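Local coordinates for SnoK (Streptomyces nogalater, PDB 5EPA), which acts as a non-heme iron, 2-oxoglutarate-dependent carbocyclase in the biosynthesis of nogalamycin, at residues V121-R126 with D230-A235. Numbering follows the deposited sequence.
With AKG (2-oxoglutaric acid), chain H.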
loop_
_atom_site.group_PDB
_atom_site.type_symbol
_atom_site.label_atom_id
_atom_site.label_comp_id
_atom_site.label_asym_id
_atom_site.label_seq_id
_atom_site.Cartn_x
_atom_site.Cartn_y
_atom_site.Cartn_z
ATOM N N VAL A 121 9.565 -5.834 -1.755
ATOM C CA VAL A 121 10.308 -6.731 -2.665
ATOM C C VAL A 121 9.951 -8.167 -2.386
ATOM O O VAL A 121 9.870 -8.568 -1.215
ATOM C CB VAL A 121 11.834 -6.560 -2.493
ATOM C CG1 VAL A 121 12.606 -7.703 -3.123
ATOM C CG2 VAL A 121 12.299 -5.269 -3.142
ATOM N N LYS A 122 9.726 -8.940 -3.442
ATOM C CA LYS A 122 9.596 -10.402 -3.302
ATOM C C LYS A 122 10.642 -11.107 -4.165
ATOM O O LYS A 122 10.596 -10.987 -5.369
ATOM C CB LYS A 122 8.190 -10.920 -3.686
ATOM C CG LYS A 122 7.098 -10.706 -2.630
ATOM C CD LYS A 122 5.804 -11.414 -3.050
ATOM C CE LYS A 122 4.620 -11.148 -2.107
ATOM N NZ LYS A 122 4.589 -12.089 -0.969
ATOM N N GLU A 123 11.538 -11.854 -3.537
ATOM C CA GLU A 123 12.539 -12.584 -4.259
ATOM C C GLU A 123 11.919 -13.856 -4.824
ATOM O O GLU A 123 11.050 -14.454 -4.182
ATOM C CB GLU A 123 13.695 -12.964 -3.348
ATOM C CG GLU A 123 14.514 -11.791 -2.821
ATOM C CD GLU A 123 15.428 -11.117 -3.872
ATOM O OE1 GLU A 123 15.802 -11.776 -4.901
ATOM O OE2 GLU A 123 15.789 -9.898 -3.645
ATOM N N PRO A 124 12.367 -14.274 -6.018
ATOM C CA PRO A 124 11.817 -15.454 -6.682
ATOM C C PRO A 124 12.168 -16.737 -5.965
ATOM O O PRO A 124 13.294 -16.912 -5.533
ATOM C CB PRO A 124 12.476 -15.428 -8.056
ATOM C CG PRO A 124 13.762 -14.643 -7.867
ATOM C CD PRO A 124 13.455 -13.644 -6.791
ATOM N N LYS A 125 11.160 -17.581 -5.758
ATOM C CA LYS A 125 11.324 -18.909 -5.141
ATOM C C LYS A 125 11.751 -18.899 -3.665
ATOM O O LYS A 125 12.005 -19.950 -3.102
ATOM C CB LYS A 125 12.322 -19.749 -5.949
ATOM C CG LYS A 125 12.016 -19.752 -7.436
ATOM C CD LYS A 125 12.312 -21.094 -8.102
ATOM C CE LYS A 125 11.484 -21.268 -9.374
ATOM N NZ LYS A 125 11.842 -20.222 -10.379
ATOM N N ARG A 126 11.779 -17.735 -3.037
ATOM C CA ARG A 126 12.127 -17.627 -1.620
ATOM C C ARG A 126 11.093 -16.874 -0.801
ATOM O O ARG A 126 11.368 -16.477 0.327
ATOM C CB ARG A 126 13.463 -16.908 -1.447
ATOM C CG ARG A 126 14.665 -17.772 -1.738
ATOM C CD ARG A 126 15.295 -17.323 -3.029
ATOM N NE ARG A 126 16.090 -16.115 -2.821
ATOM C CZ ARG A 126 16.705 -15.458 -3.798
ATOM N NH1 ARG A 126 17.410 -14.359 -3.511
ATOM N NH2 ARG A 126 16.633 -15.912 -5.062
ATOM N N ASP A 230 11.034 -16.333 -12.073
ATOM C CA ASP A 230 12.480 -16.341 -12.080
ATOM C C ASP A 230 13.061 -14.951 -11.806
ATOM O O ASP A 230 14.278 -14.756 -11.854
ATOM C CB ASP A 230 12.970 -16.875 -13.423
ATOM C CG ASP A 230 12.769 -18.397 -13.548
ATOM O OD1 ASP A 230 13.343 -19.140 -12.723
ATOM O OD2 ASP A 230 12.076 -18.855 -14.490
ATOM N N SER A 231 12.191 -13.979 -11.535
ATOM C CA SER A 231 12.622 -12.580 -11.419
ATOM C C SER A 231 12.088 -11.922 -10.169
ATOM O O SER A 231 10.951 -12.173 -9.753
ATOM C CB SER A 231 12.115 -11.781 -12.614
ATOM O OG SER A 231 12.727 -12.249 -13.757
ATOM N N VAL A 232 12.888 -11.016 -9.635
ATOM C CA VAL A 232 12.517 -10.236 -8.500
ATOM C C VAL A 232 11.243 -9.436 -8.800
ATOM O O VAL A 232 11.076 -8.899 -9.879
ATOM C CB VAL A 232 13.664 -9.239 -8.114
ATOM C CG1 VAL A 232 13.185 -8.352 -6.975
ATOM C CG2 VAL A 232 14.916 -9.950 -7.650
ATOM N N ARG A 233 10.389 -9.307 -7.809
ATOM C CA ARG A 233 9.272 -8.336 -7.878
ATOM C C ARG A 233 9.551 -7.144 -7.000
ATOM O O ARG A 233 9.864 -7.308 -5.824
ATOM C CB ARG A 233 7.973 -8.945 -7.349
ATOM C CG ARG A 233 6.822 -7.994 -7.461
ATOM C CD ARG A 233 5.734 -8.297 -6.448
ATOM N NE ARG A 233 5.950 -7.535 -5.246
ATOM C CZ ARG A 233 5.200 -7.580 -4.149
ATOM N NH1 ARG A 233 4.122 -8.372 -4.018
ATOM N NH2 ARG A 233 5.569 -6.814 -3.140
ATOM N N MET A 234 9.391 -5.941 -7.522
ATOM C CA MET A 234 9.499 -4.756 -6.664
ATOM C C MET A 234 8.313 -3.864 -6.874
ATOM O O MET A 234 8.066 -3.399 -7.977
ATOM C CB MET A 234 10.778 -3.948 -6.906
ATOM C CG MET A 234 10.848 -2.729 -5.985
ATOM S SD MET A 234 12.207 -1.530 -6.210
ATOM C CE MET A 234 13.622 -2.569 -5.895
ATOM N N ALA A 235 7.608 -3.583 -5.780
ATOM C CA ALA A 235 6.651 -2.498 -5.774
ATOM C C ALA A 235 7.049 -1.442 -4.734
ATOM O O ALA A 235 7.897 -1.685 -3.864
ATOM C CB ALA A 235 5.255 -3.021 -5.482
HETATM C C1 AKG H . -0.068 -3.146 0.765
HETATM O O1 AKG H . 0.417 -2.391 -0.116
HETATM O O2 AKG H . -0.903 -2.816 1.650
HETATM C C2 AKG H . 0.362 -4.540 0.837
HETATM O O5 AKG H . -0.179 -5.183 1.724
HETATM C C3 AKG H . 1.385 -5.096 -0.121
HETATM C C4 AKG H . 1.913 -6.501 0.181
HETATM C C5 AKG H . 2.892 -6.954 -0.919
HETATM O O3 AKG H . 3.513 -6.115 -1.649
HETATM O O4 AKG H . 3.090 -8.157 -1.106
#
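K122 and R233 meet as an antiparallel hydrogen-bonded pair, each backbone N giving a bond to the other's O, with K122 N 2.9 Å from R233 O. On one face of the sheet their side chains extend in the same direction, the lysine methylenes stacked over the guanidinium. CG of K122 sits over the centre of that group, 3.9 Å above its plane, and CE comes 3.4 Å from R233 NH1. The lysine chain stays extended until chi4 (-87°) turns NZ to Q77 O and T130 OG1. K122 NZ and R233 NH1 are close like charges, 4.8 Å apart, their repulsion probably offset by these oxygens and the ligand carboxylate. Strands 112-122 and 233-242 are neighbours in the main antiparallel sheet of this cupin-type, double-stranded beta-helix enzyme of the PhyH family, and here they present R233 to the distal carboxylate of 2-oxoglutarate. R233 NH2 donates to AKG O3 at 2.6 Å and NH1 to AKG O4, with C5 in the guanidinium plane, beyond its edge; NH1 also bonds G162 O and NH2 L120 O. On the other face V121 CG2 packs on M234 CE at 4.1 Å, beside helix 47-64. Beyond these buried pairs E123 to R126 form a type II turn, and P124 CB rests against the D230-S231 backbone. At the exposed end a lone salt bridge, K125 NZ to D230 OD1 at 3.0 Å, replaces close packing; NZ also bonds S229 O.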